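Iron dependent repressor (Sulfolobus solfataricus, PDB 2X4H) probably acts as a metal-dependent, DNA-binding transcriptional regulator of the DtxR/MntR family that binds zinc and forms dimers. Local coordinates at residues R13-Y18 and S53-K58; L19-R24 and A38-I43; A32-I37 and V61-D66; R36-K39 and A44-S47; I90-I95 and Q100-Y105. All blocks are in the same frame, centred on the assembly; numbering follows the deposited sequence.

Interaction 1 of 5, residues R13-Y18 and S53-K58. With ZN (zinc ion), chain K; ZN (zinc ion), chain L.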
# COMPACT_ATOMS: atom_id res chain seq x y z
N ARG C 13 -9.50 9.42 -1.39
CA ARG C 13 -10.14 10.10 -2.49
C ARG C 13 -9.46 9.78 -3.83
O ARG C 13 -10.13 9.59 -4.84
CB ARG C 13 -10.09 11.59 -2.16
CG ARG C 13 -10.48 12.54 -3.24
CD ARG C 13 -11.95 12.66 -3.39
NE ARG C 13 -12.63 12.99 -2.15
CZ ARG C 13 -13.95 12.97 -2.06
NH1 ARG C 13 -14.67 12.65 -3.12
NH2 ARG C 13 -14.54 13.24 -0.92
N ARG C 14 -8.13 9.70 -3.84
CA ARG C 14 -7.41 9.34 -5.05
C ARG C 14 -7.70 7.91 -5.47
O ARG C 14 -7.85 7.63 -6.65
CB ARG C 14 -5.91 9.51 -4.86
CG ARG C 14 -5.49 10.95 -4.80
CD ARG C 14 -4.19 11.11 -4.01
NE ARG C 14 -3.73 12.49 -4.00
CZ ARG C 14 -4.24 13.44 -3.22
NH1 ARG C 14 -5.21 13.18 -2.36
NH2 ARG C 14 -3.77 14.68 -3.30
N GLU C 15 -7.76 7.01 -4.49
CA GLU C 15 -8.14 5.62 -4.73
C GLU C 15 -9.53 5.52 -5.32
O GLU C 15 -9.77 4.76 -6.27
CB GLU C 15 -8.06 4.81 -3.43
CG GLU C 15 -6.63 4.41 -3.03
CD GLU C 15 -6.53 3.85 -1.62
OE1 GLU C 15 -7.47 4.05 -0.83
OE2 GLU C 15 -5.52 3.21 -1.26
N PHE C 16 -10.45 6.32 -4.77
CA PHE C 16 -11.77 6.43 -5.31
C PHE C 16 -11.77 6.70 -6.82
O PHE C 16 -12.48 6.03 -7.56
CB PHE C 16 -12.51 7.55 -4.58
CG PHE C 16 -13.95 7.66 -4.93
CD1 PHE C 16 -14.82 6.61 -4.68
CD2 PHE C 16 -14.47 8.85 -5.43
CE1 PHE C 16 -16.16 6.72 -4.96
CE2 PHE C 16 -15.81 8.96 -5.71
CZ PHE C 16 -16.66 7.90 -5.49
N SER C 17 -11.00 7.70 -7.25
CA SER C 17 -10.85 8.01 -8.69
C SER C 17 -10.35 6.82 -9.52
O SER C 17 -10.84 6.58 -10.62
CB SER C 17 -9.90 9.19 -8.88
OG SER C 17 -10.57 10.39 -8.56
N TYR C 18 -9.36 6.11 -8.98
CA TYR C 18 -8.86 4.90 -9.64
C TYR C 18 -9.99 3.93 -9.85
O TYR C 18 -10.18 3.44 -10.94
CB TYR C 18 -7.77 4.21 -8.81
CG TYR C 18 -6.36 4.64 -9.09
CD1 TYR C 18 -5.90 5.90 -8.70
CD2 TYR C 18 -5.46 3.77 -9.69
CE1 TYR C 18 -4.59 6.30 -8.95
CE2 TYR C 18 -4.15 4.15 -9.93
CZ TYR C 18 -3.71 5.41 -9.56
OH TYR C 18 -2.41 5.77 -9.80
N SER C 53 -1.11 -2.18 -7.17
CA SER C 53 -0.68 -3.30 -6.32
C SER C 53 -1.07 -3.08 -4.86
O SER C 53 -1.43 -4.02 -4.16
CB SER C 53 0.83 -3.64 -6.48
OG SER C 53 1.65 -2.58 -6.05
N HIS C 54 -1.07 -1.83 -4.42
CA HIS C 54 -1.67 -1.48 -3.13
C HIS C 54 -3.18 -1.69 -3.04
O HIS C 54 -3.68 -2.11 -1.99
CB HIS C 54 -1.31 -0.05 -2.74
CG HIS C 54 0.14 0.10 -2.36
ND1 HIS C 54 0.71 -0.65 -1.36
CD2 HIS C 54 1.11 0.89 -2.86
CE1 HIS C 54 1.99 -0.32 -1.25
NE2 HIS C 54 2.26 0.60 -2.15
N LEU C 55 -3.90 -1.40 -4.12
CA LEU C 55 -5.34 -1.64 -4.17
C LEU C 55 -5.65 -3.14 -4.18
O LEU C 55 -6.66 -3.56 -3.61
CB LEU C 55 -5.98 -0.96 -5.40
CG LEU C 55 -6.06 0.57 -5.46
CD1 LEU C 55 -6.43 1.03 -6.87
CD2 LEU C 55 -7.07 1.10 -4.46
N GLU C 56 -4.79 -3.93 -4.82
CA GLU C 56 -4.90 -5.40 -4.78
C GLU C 56 -4.65 -5.90 -3.35
O GLU C 56 -5.35 -6.77 -2.87
CB GLU C 56 -3.98 -6.06 -5.82
CG GLU C 56 -4.17 -7.56 -5.95
CD GLU C 56 -3.62 -8.15 -7.26
OE1 GLU C 56 -2.71 -7.55 -7.88
OE2 GLU C 56 -4.10 -9.23 -7.67
N GLU C 57 -3.67 -5.32 -2.65
CA GLU C 57 -3.41 -5.66 -1.23
C GLU C 57 -4.59 -5.40 -0.31
O GLU C 57 -4.79 -6.11 0.66
CB GLU C 57 -2.22 -4.86 -0.70
CG GLU C 57 -0.88 -5.31 -1.19
CD GLU C 57 0.27 -4.45 -0.68
OE1 GLU C 57 1.40 -4.66 -1.15
OE2 GLU C 57 0.03 -3.57 0.18
N LYS C 58 -5.34 -4.34 -0.60
CA LYS C 58 -6.57 -4.00 0.15
C LYS C 58 -7.78 -4.83 -0.27
O LYS C 58 -8.84 -4.70 0.32
CB LYS C 58 -6.91 -2.51 0.02
CG LYS C 58 -5.94 -1.60 0.75
CD LYS C 58 -5.98 -0.14 0.28
CE LYS C 58 -7.11 0.65 0.95
NZ LYS C 58 -6.87 2.13 1.00
ZN ZN K . -3.79 3.86 -2.32
ZN ZN L . 3.95 1.47 -2.66
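Glu15 and Lys58 reach toward each other from opposite directions and form a salt bridge. Lys58 NZ meets Glu15 OE1 at 2.7 Å on the syn side of the carboxylate, 18° out of its plane, and makes a weak second bond of 2.8 Å to Glu15 OE2. Ser12 N also donates to Glu15 OE1 and a zinc ion binds Glu15 OE2 at 2.1 Å, so three partners restrain the group's rotation, NZ bridging both oxygens. The tight part lies nearer the backbone of Glu15, along its CB and CG. Leu55 runs alongside Glu15 in the opposite sense, its CD2 3.6 Å from Glu15 CG, while its other methyl, CD1, meets Tyr18 CB at 4.0 Å and lies obliquely to the ring. Toward solvent the packing is looser: exposed Glu57 takes a weak bond from His54 ND1 to its OE2 (3.4 Å). Lys58 lies at this margin and bends at chi3 (83°) to bring NZ in, where Asn10 O is a further acceptor. A methionine in place of Lys58 would probably leave the carboxylate's charge balanced from the zinc side and OE1 held by one bond fewer. Glu51 shares that zinc with Glu50 and His54 of the second subunit; His54 NE2 binds the reciprocal ion. Helix 13-27 and helix 45-57 thus meet in the helix-turn-helix domain, with Val61 of strand 61-64 closing over Leu55 and Phe16 facing helix 72-94.

Interaction 2 of 5, residues L19-R24 and A38-I43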
# COMPACT_ATOMS: atom_id res chain seq x y z
N LEU C 19 -10.73 3.66 -8.78
CA LEU C 19 -11.77 2.64 -8.81
C LEU C 19 -12.92 3.00 -9.73
O LEU C 19 -13.53 2.11 -10.33
CB LEU C 19 -12.33 2.33 -7.43
CG LEU C 19 -11.37 1.78 -6.37
CD1 LEU C 19 -12.16 1.37 -5.15
CD2 LEU C 19 -10.53 0.61 -6.90
N LEU C 20 -13.25 4.28 -9.83
CA LEU C 20 -14.30 4.72 -10.74
C LEU C 20 -13.82 4.58 -12.18
O LEU C 20 -14.61 4.30 -13.07
CB LEU C 20 -14.75 6.16 -10.46
CG LEU C 20 -15.62 6.35 -9.22
CD1 LEU C 20 -15.58 7.79 -8.71
CD2 LEU C 20 -17.06 5.91 -9.52
N THR C 21 -12.52 4.79 -12.41
CA THR C 21 -11.96 4.63 -13.75
C THR C 21 -11.89 3.17 -14.16
O THR C 21 -12.18 2.83 -15.29
CB THR C 21 -10.58 5.22 -13.86
OG1 THR C 21 -10.61 6.61 -13.50
CG2 THR C 21 -10.08 5.09 -15.27
N ILE C 22 -11.47 2.31 -13.24
CA ILE C 22 -11.47 0.87 -13.46
C ILE C 22 -12.91 0.35 -13.71
O ILE C 22 -13.14 -0.43 -14.63
CB ILE C 22 -10.80 0.12 -12.26
CG1 ILE C 22 -9.31 0.43 -12.20
CG2 ILE C 22 -11.04 -1.40 -12.33
CD1 ILE C 22 -8.66 0.05 -10.88
N LYS C 23 -13.86 0.82 -12.91
CA LYS C 23 -15.27 0.37 -13.05
C LYS C 23 -15.89 0.68 -14.43
O LYS C 23 -16.68 -0.10 -14.94
CB LYS C 23 -16.15 0.95 -11.92
CG LYS C 23 -17.57 0.34 -11.82
CD LYS C 23 -18.36 0.98 -10.70
CE LYS C 23 -19.78 0.42 -10.59
NZ LYS C 23 -20.59 0.78 -11.78
N ARG C 24 -15.53 1.82 -15.01
CA ARG C 24 -16.04 2.22 -16.33
C ARG C 24 -15.69 1.15 -17.38
O ARG C 24 -16.55 0.67 -18.09
CB ARG C 24 -15.49 3.60 -16.71
CG ARG C 24 -16.11 4.25 -17.94
CD ARG C 24 -15.26 5.41 -18.50
NE ARG C 24 -14.99 6.49 -17.54
CZ ARG C 24 -13.79 6.84 -17.07
NH1 ARG C 24 -12.67 6.21 -17.43
NH2 ARG C 24 -13.68 7.85 -16.21
N ALA C 38 -3.97 5.15 -16.71
CA ALA C 38 -2.97 6.20 -16.60
C ALA C 38 -3.34 7.41 -17.45
O ALA C 38 -3.29 8.55 -16.98
CB ALA C 38 -1.60 5.66 -17.02
N LYS C 39 -3.73 7.15 -18.70
CA LYS C 39 -4.12 8.22 -19.61
C LYS C 39 -5.42 8.91 -19.17
O LYS C 39 -5.53 10.15 -19.21
CB LYS C 39 -4.26 7.67 -21.02
CG LYS C 39 -4.36 8.72 -22.14
CD LYS C 39 -4.48 8.03 -23.50
CE LYS C 39 -4.65 9.01 -24.65
NZ LYS C 39 -4.42 8.32 -25.96
N ASP C 40 -6.40 8.12 -18.72
CA ASP C 40 -7.67 8.69 -18.24
C ASP C 40 -7.45 9.65 -17.06
O ASP C 40 -8.02 10.73 -17.04
CB ASP C 40 -8.66 7.58 -17.87
CG ASP C 40 -9.06 6.71 -19.06
OD1 ASP C 40 -9.62 5.61 -18.86
OD2 ASP C 40 -8.79 7.11 -20.22
N LEU C 41 -6.60 9.27 -16.11
CA LEU C 41 -6.31 10.10 -14.93
C LEU C 41 -5.17 11.11 -15.14
O LEU C 41 -4.87 11.89 -14.25
CB LEU C 41 -5.98 9.20 -13.72
CG LEU C 41 -7.14 8.32 -13.25
CD1 LEU C 41 -6.65 7.32 -12.22
CD2 LEU C 41 -8.32 9.18 -12.71
N LYS C 42 -4.56 11.09 -16.32
CA LYS C 42 -3.45 12.01 -16.65
C LYS C 42 -2.27 11.84 -15.70
O LYS C 42 -1.76 12.82 -15.17
CB LYS C 42 -3.92 13.48 -16.65
CG LYS C 42 -5.14 13.75 -17.51
CD LYS C 42 -5.32 15.25 -17.83
CE LYS C 42 -5.76 16.09 -16.62
NZ LYS C 42 -4.63 16.38 -15.68
N ILE C 43 -1.86 10.59 -15.49
CA ILE C 43 -0.70 10.27 -14.62
C ILE C 43 0.18 9.16 -15.23
O ILE C 43 -0.14 8.61 -16.29
CB ILE C 43 -1.14 9.88 -13.17
CG1 ILE C 43 -1.97 8.59 -13.17
CG2 ILE C 43 -1.87 11.03 -12.50
CD1 ILE C 43 -2.61 8.26 -11.81
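Thr21 faces both Asp40 and Leu41 across the helix pair and gives a different branch to each. Its methyl CG2 crosses Asp40 at a slant, 3.7 Å from OD1 and 3.9 Å from Asp40 CB, whereas OG1 faces Leu41 CD2 at 3.5 Å, with the two side chains lying alongside and pointing opposite ways. With chi1 at -58°, OG1 sits beside the backbone N and reaches back to Ser17 O one turn earlier; that hydrogen bond satisfies the hydroxyl and turns the methyl to the neighbouring helix. A glycine in place of Thr21 would probably open a gap between the helices, leaving Asp40 CB and Leu41 CD2 without their packing partner. Helix 13-27 here covers helix 34-41, the first helix of the helix-turn-helix. The latter ends in a Schellman motif: Lys42 has positive phi, Ile43 N bonds to Ala38 O at 2.9 Å, and Lys42 N makes a weak bond to Lys39 O. At the outer margin Arg24 bends at chi3 to bring NH1 within 3.4 Å of Asp40 OD1. The oxygen lies at the guanidinium edge, near its plane, but the carboxylate is turned 77° against it, and the long salt bridge includes no hydrogen bond. Asp40 OD1 has a firmer partner in Tyr25 OH, one residue beyond Arg24 on the same helix. Leu41 reaches back along helix 13-27 to pack on Ser17 and Tyr18 as well.

Interaction 3 of 5, residues A32-I37 and V61-D66. With ZN (zinc ion), chain H.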
# COMPACT_ATOMS: atom_id res chain seq x y z
N ALA C 32 -9.52 -3.16 -17.03
CA ALA C 32 -8.87 -1.85 -17.13
C ALA C 32 -7.37 -2.05 -17.24
O ALA C 32 -6.73 -2.49 -16.28
CB ALA C 32 -9.19 -1.01 -15.90
N LYS C 33 -6.79 -1.73 -18.40
CA LYS C 33 -5.33 -1.86 -18.60
C LYS C 33 -4.58 -0.70 -17.92
O LYS C 33 -5.08 0.43 -17.88
CB LYS C 33 -4.94 -1.93 -20.08
CG LYS C 33 -5.71 -2.98 -20.87
CD LYS C 33 -5.01 -3.34 -22.17
CE LYS C 33 -6.00 -3.84 -23.20
NZ LYS C 33 -7.09 -4.63 -22.55
N ILE C 34 -3.38 -1.01 -17.41
CA ILE C 34 -2.58 -0.05 -16.66
C ILE C 34 -2.45 1.27 -17.39
O ILE C 34 -2.66 2.33 -16.80
CB ILE C 34 -1.21 -0.62 -16.31
CG1 ILE C 34 -1.39 -1.79 -15.34
CG2 ILE C 34 -0.29 0.46 -15.67
CD1 ILE C 34 -2.15 -1.42 -14.07
N ASN C 35 -2.19 1.21 -18.69
CA ASN C 35 -1.94 2.45 -19.45
C ASN C 35 -3.19 3.24 -19.86
O ASN C 35 -3.13 4.45 -20.09
CB ASN C 35 -1.06 2.13 -20.64
CG ASN C 35 0.26 1.52 -20.20
OD1 ASN C 35 1.13 2.22 -19.69
ND2 ASN C 35 0.38 0.21 -20.34
N ARG C 36 -4.34 2.57 -19.90
CA ARG C 36 -5.61 3.29 -20.14
C ARG C 36 -6.02 4.06 -18.89
O ARG C 36 -6.42 5.22 -18.98
CB ARG C 36 -6.72 2.33 -20.58
CG ARG C 36 -6.49 1.65 -21.94
CD ARG C 36 -6.46 2.63 -23.13
NE ARG C 36 -7.78 3.19 -23.47
CZ ARG C 36 -8.14 4.47 -23.38
NH1 ARG C 36 -7.31 5.40 -22.93
NH2 ARG C 36 -9.37 4.83 -23.76
N ILE C 37 -5.89 3.42 -17.73
CA ILE C 37 -6.12 4.06 -16.44
C ILE C 37 -5.23 5.30 -16.30
O ILE C 37 -5.68 6.35 -15.84
CB ILE C 37 -5.80 3.13 -15.27
CG1 ILE C 37 -6.68 1.88 -15.30
CG2 ILE C 37 -5.97 3.88 -13.94
CD1 ILE C 37 -6.29 0.82 -14.25
N VAL C 61 -9.18 -4.45 -5.76
CA VAL C 61 -9.02 -4.88 -7.15
C VAL C 61 -8.30 -6.23 -7.30
O VAL C 61 -7.66 -6.73 -6.36
CB VAL C 61 -8.27 -3.84 -8.02
CG1 VAL C 61 -8.98 -2.49 -7.95
CG2 VAL C 61 -6.83 -3.73 -7.60
N LYS C 62 -8.48 -6.82 -8.47
CA LYS C 62 -7.76 -8.02 -8.88
C LYS C 62 -7.14 -7.71 -10.24
O LYS C 62 -7.83 -7.26 -11.16
CB LYS C 62 -8.69 -9.23 -8.97
N LYS C 63 -5.84 -7.92 -10.33
CA LYS C 63 -5.11 -7.69 -11.57
C LYS C 63 -5.07 -9.05 -12.24
O LYS C 63 -4.61 -10.00 -11.63
CB LYS C 63 -3.72 -7.16 -11.25
CG LYS C 63 -2.95 -6.58 -12.43
CD LYS C 63 -1.62 -5.98 -11.92
CE LYS C 63 -0.57 -5.80 -12.99
NZ LYS C 63 -1.07 -5.04 -14.17
N LYS C 64 -5.61 -9.13 -13.45
CA LYS C 64 -5.63 -10.36 -14.25
C LYS C 64 -4.89 -10.11 -15.57
O LYS C 64 -4.30 -9.04 -15.75
CB LYS C 64 -7.09 -10.79 -14.49
CG LYS C 64 -7.75 -11.43 -13.26
CD LYS C 64 -9.28 -11.24 -13.21
CE LYS C 64 -9.88 -11.79 -11.92
NZ LYS C 64 -11.35 -11.95 -12.01
N GLU C 65 -4.90 -11.08 -16.48
CA GLU C 65 -4.21 -10.93 -17.76
C GLU C 65 -4.89 -9.93 -18.67
O GLU C 65 -4.25 -9.33 -19.53
CB GLU C 65 -4.17 -12.26 -18.50
CG GLU C 65 -3.50 -13.37 -17.76
CD GLU C 65 -3.28 -14.57 -18.64
OE1 GLU C 65 -2.48 -15.45 -18.27
OE2 GLU C 65 -3.90 -14.62 -19.73
N ASP C 66 -6.20 -9.82 -18.50
CA ASP C 66 -7.07 -8.92 -19.25
C ASP C 66 -6.87 -7.46 -18.83
O ASP C 66 -7.19 -6.54 -19.59
CB ASP C 66 -8.54 -9.31 -18.93
CG ASP C 66 -9.54 -8.81 -19.97
OD1 ASP C 66 -9.12 -8.26 -21.02
OD2 ASP C 66 -10.77 -8.98 -19.75
ZN ZN H . -2.64 -16.62 -20.16
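Ile34 lays its CG1-CD1 branch against the end of Lys63, the two side chains crossing at about a right angle. Lys63 NZ comes 3.5 Å from Ile34 CG1 and 3.8 Å from CD1, a plain van der Waals approach with no polar bond in it. CG of Lys63 stands anti to the backbone N (chi1 -167°) and the chain runs nearly straight to CE, spanning the space from the strand to the helix before the bend at chi4. The second point of contact is electrostatic and loose. Lys33 NZ stops 3.5 Å from the backbone O of Asp66, without a hydrogen bond, and 4.4 Å from its OD1, beyond a salt bridge; Asp66 OD2 instead takes a weak bond from Gly31 N. Next to Asp66, Glu65 holds a zinc ion with both carboxylate oxygens, OE1 at 2.2 Å and OE2 at 2.4 Å, and Glu15, Glu51 and His54 of the third subunit share that ion. Lys33 is the N-cap residue of helix 34-41, and Asp66 lies in the turn from strand 61-64 to strand 67-70. That hairpin, following helices 34-41 and 45-57, is consistent with the wing of a winged helix-turn-helix.

Interaction 4 of 5, residues R36-K39 and A44-S47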
# COMPACT_ATOMS: atom_id res chain seq x y z
N ARG C 36 -4.34 2.57 -19.90
CA ARG C 36 -5.61 3.29 -20.14
C ARG C 36 -6.02 4.06 -18.89
O ARG C 36 -6.42 5.22 -18.98
CB ARG C 36 -6.72 2.33 -20.58
CG ARG C 36 -6.49 1.65 -21.94
CD ARG C 36 -6.46 2.63 -23.13
NE ARG C 36 -7.78 3.19 -23.47
CZ ARG C 36 -8.14 4.47 -23.38
NH1 ARG C 36 -7.31 5.40 -22.93
NH2 ARG C 36 -9.37 4.83 -23.76
N ILE C 37 -5.89 3.42 -17.73
CA ILE C 37 -6.12 4.06 -16.44
C ILE C 37 -5.23 5.30 -16.30
O ILE C 37 -5.68 6.35 -15.84
CB ILE C 37 -5.80 3.13 -15.27
CG1 ILE C 37 -6.68 1.88 -15.30
CG2 ILE C 37 -5.97 3.88 -13.94
CD1 ILE C 37 -6.29 0.82 -14.25
N ALA C 38 -3.97 5.15 -16.71
CA ALA C 38 -2.97 6.20 -16.60
C ALA C 38 -3.34 7.41 -17.45
O ALA C 38 -3.29 8.55 -16.98
CB ALA C 38 -1.60 5.66 -17.02
N LYS C 39 -3.73 7.15 -18.70
CA LYS C 39 -4.12 8.22 -19.61
C LYS C 39 -5.42 8.91 -19.17
O LYS C 39 -5.53 10.15 -19.21
CB LYS C 39 -4.26 7.67 -21.02
CG LYS C 39 -4.36 8.72 -22.14
CD LYS C 39 -4.48 8.03 -23.50
CE LYS C 39 -4.65 9.01 -24.65
NZ LYS C 39 -4.42 8.32 -25.96
N ALA C 44 1.28 8.82 -14.54
CA ALA C 44 2.30 7.91 -15.09
C ALA C 44 1.94 6.43 -14.86
O ALA C 44 1.44 6.06 -13.79
CB ALA C 44 3.65 8.21 -14.50
N PRO C 45 2.21 5.59 -15.88
CA PRO C 45 1.93 4.17 -15.79
C PRO C 45 2.54 3.48 -14.59
O PRO C 45 1.86 2.67 -13.94
CB PRO C 45 2.51 3.63 -17.09
CG PRO C 45 2.24 4.74 -18.07
CD PRO C 45 2.47 5.99 -17.27
N SER C 46 3.80 3.81 -14.29
CA SER C 46 4.51 3.28 -13.14
C SER C 46 3.76 3.61 -11.85
O SER C 46 3.60 2.75 -10.99
CB SER C 46 5.94 3.85 -13.08
OG SER C 46 5.90 5.25 -12.84
N SER C 47 3.28 4.85 -11.73
CA SER C 47 2.42 5.24 -10.60
C SER C 47 1.13 4.41 -10.56
O SER C 47 0.73 3.96 -9.49
CB SER C 47 2.07 6.72 -10.66
OG SER C 47 3.24 7.53 -10.75
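Ala38 and Pro45 make the apolar contact, which is small: the two segments bury 86 Å² in all. The methyl of Ala38 lies over the pyrrolidine ring, with CG and CD of Pro45 each 4.1 Å from Ala38 CB. A second group of contacts is between side chain and backbone. The same CB lies 4.0 Å from both Pro45 N and Pro45 CA, and 4.2 Å from Ala44 C, so the methyl rests on the peptide link that leads into the next helix. The small side chain is consistent with the close approach of the backbones, 5.4 Å between the CA atoms of Ala38 and Pro45. Polar interactions are missing from the interface: no hydrogen bond joins the two segments. Ala44, at the N-cap position, has a methyl that points away and can offer no side-chain cap, while Pro45 opens the helix with a backbone N that bears no proton to donate. The pair encloses the turn of the helix-turn-helix, helix 34-41 leading through residues 42-44 into helix 45-57. Ile37 and Ala38 continue the packing deeper, onto Val48 of that second helix, and Ile37 also touches Ile22 of helix 13-27. On the helix 45-57 side, Ser46 packs on Arg14 of the second subunit and Ser47 on the second subunit's own Ser47.

Interaction 5 of 5, residues I90-I95 and Q100-Y105. With ZN (zinc ion), chain M.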
# COMPACT_ATOMS: atom_id res chain seq x y z
N ILE C 90 -26.02 16.50 3.23
CA ILE C 90 -27.36 16.75 3.73
C ILE C 90 -27.33 17.32 5.13
O ILE C 90 -28.06 18.28 5.41
CB ILE C 90 -28.24 15.49 3.69
CG1 ILE C 90 -28.64 15.18 2.24
CG2 ILE C 90 -29.54 15.69 4.53
CD1 ILE C 90 -29.37 13.87 2.04
N LEU C 91 -26.50 16.74 6.00
CA LEU C 91 -26.32 17.27 7.36
C LEU C 91 -25.89 18.73 7.27
O LEU C 91 -26.43 19.57 7.97
CB LEU C 91 -25.31 16.47 8.18
CG LEU C 91 -24.89 17.08 9.53
CD1 LEU C 91 -26.06 17.15 10.48
CD2 LEU C 91 -23.68 16.28 10.13
N LEU C 92 -24.95 19.02 6.38
CA LEU C 92 -24.35 20.35 6.33
C LEU C 92 -25.34 21.38 5.81
O LEU C 92 -25.45 22.49 6.37
CB LEU C 92 -23.06 20.34 5.51
CG LEU C 92 -21.92 19.48 6.08
CD1 LEU C 92 -20.66 19.65 5.27
CD2 LEU C 92 -21.64 19.78 7.56
N VAL C 93 -26.13 21.01 4.81
CA VAL C 93 -27.17 21.91 4.33
C VAL C 93 -28.23 22.10 5.41
O VAL C 93 -28.72 23.22 5.62
CB VAL C 93 -27.76 21.43 2.98
CG1 VAL C 93 -29.07 22.14 2.62
CG2 VAL C 93 -26.73 21.61 1.86
N ASN C 94 -28.58 21.02 6.13
CA ASN C 94 -29.69 21.11 7.12
C ASN C 94 -29.28 21.96 8.33
O ASN C 94 -30.15 22.50 9.04
CB ASN C 94 -30.13 19.74 7.63
CG ASN C 94 -30.88 18.94 6.60
OD1 ASN C 94 -31.08 19.37 5.45
ND2 ASN C 94 -31.29 17.72 7.00
N ILE C 95 -27.97 22.09 8.57
CA ILE C 95 -27.51 22.95 9.66
C ILE C 95 -27.08 24.31 9.16
O ILE C 95 -26.47 25.06 9.91
CB ILE C 95 -26.38 22.29 10.50
CG1 ILE C 95 -25.05 22.26 9.75
CG2 ILE C 95 -26.77 20.86 10.87
CD1 ILE C 95 -23.93 21.59 10.54
N GLN C 100 -22.91 24.33 -2.27
CA GLN C 100 -21.64 24.24 -2.95
C GLN C 100 -20.50 24.17 -1.93
O GLN C 100 -19.60 23.36 -2.05
CB GLN C 100 -21.44 25.39 -3.93
CG GLN C 100 -20.03 25.41 -4.50
CD GLN C 100 -20.00 25.43 -6.01
OE1 GLN C 100 -20.79 26.13 -6.65
NE2 GLN C 100 -19.07 24.67 -6.60
N THR C 101 -20.56 25.02 -0.91
CA THR C 101 -19.60 24.98 0.18
C THR C 101 -19.71 23.66 0.95
O THR C 101 -18.72 23.13 1.42
CB THR C 101 -19.81 26.17 1.13
OG1 THR C 101 -19.81 27.40 0.39
CG2 THR C 101 -18.71 26.21 2.19
N ALA C 102 -20.92 23.13 1.04
CA ALA C 102 -21.14 21.82 1.66
C ALA C 102 -20.42 20.72 0.89
O ALA C 102 -19.83 19.83 1.49
CB ALA C 102 -22.65 21.50 1.74
N CYS C 103 -20.49 20.75 -0.43
CA CYS C 103 -19.84 19.76 -1.26
C CYS C 103 -18.32 19.79 -1.04
O CYS C 103 -17.70 18.76 -0.81
CB CYS C 103 -20.19 20.00 -2.74
SG CYS C 103 -19.72 18.64 -3.83
N GLU C 104 -17.75 21.00 -1.07
CA GLU C 104 -16.31 21.22 -0.92
C GLU C 104 -15.83 20.81 0.47
O GLU C 104 -14.84 20.12 0.62
CB GLU C 104 -15.96 22.68 -1.21
CG GLU C 104 -16.19 23.10 -2.66
CD GLU C 104 -16.35 24.61 -2.87
OE1 GLU C 104 -16.66 25.01 -4.02
OE2 GLU C 104 -16.20 25.40 -1.91
N TYR C 105 -16.57 21.21 1.50
CA TYR C 105 -16.21 20.84 2.86
C TYR C 105 -16.28 19.35 3.08
O TYR C 105 -15.41 18.77 3.72
CB TYR C 105 -17.15 21.48 3.86
CG TYR C 105 -16.94 22.93 4.22
CD1 TYR C 105 -15.78 23.62 3.90
CD2 TYR C 105 -17.92 23.60 4.94
CE1 TYR C 105 -15.61 24.96 4.28
CE2 TYR C 105 -17.76 24.90 5.33
CZ TYR C 105 -16.61 25.58 5.01
OH TYR C 105 -16.51 26.90 5.42
ZN ZN M . -20.97 16.85 -3.50
O HOH W 1 -22.11 15.36 -4.68
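One residue on from Ala102, which packs on Leu92, Cys103 SG grips a zinc ion at 2.2 Å, together with a water and His85 and Glu89 of helix 72-94. CB of Cys103 points away from segment 90-95, and SG stands anti to the backbone N (chi1 -168°), which carries the sulfur to the metal while Ala102, one residue earlier, faces the other helix. The side chains pack by apolar contact, with no hydrogen bond between the segments. Leu92 and Ala102 point at each other, CB to CB at 4.0 Å, and Val93 adds its CG2 at 4.1 Å from the same Ala102 CB, so the alanine methyl is set against two successive residues of the helix. Leu92 then reaches onward: its CD1 lies 3.9 Å from the backbone O of Ala102 and 4.2 Å from Tyr105 CB, touching the tyrosine at its root and not at its ring. That ring has Thr101 CG2 over one face, 3.5 Å above the plane and offset toward the rim. Tyr105 OH is held by Glu116 of the fourth subunit. The short axes pass 9.1 Å apart, their directions 139° from each other, so the chain nearly reverses within the loop between them. The same two helices, 72-94 and 99-107, are thus joined twice in the metal-binding and dimerisation domain, by side-chain packing and by the shared zinc. The fourth subunit flanks both: its Ile117 packs on Leu92, its Pro114 on Tyr105, and its Leu91 on Leu91 of helix 72-94.

Overall arrangement
Interactions 1 to 4 form one cluster in the N-terminal domain, their centres 8 to 13 Å apart. Helix 13-27 serves interactions 1 and 2, helix 34-41 serves 2, 3 and 4, and helix 45-57 serves 1 and 4; strand 61-64 enters through interaction 3. Along the chain, interactions 2 and 4 are nested within the loop that interaction 1 closes, while interaction 3 crosses interactions 1 and 2, knitting the winged helix-turn-helix together. Interaction 5 follows in series, in the metal-binding and dimerisation domain on the other side of the chain's centre, its centre 26 to 36 Å from the others. Each domain thus carries zinc sites and contacts with other subunits of its own.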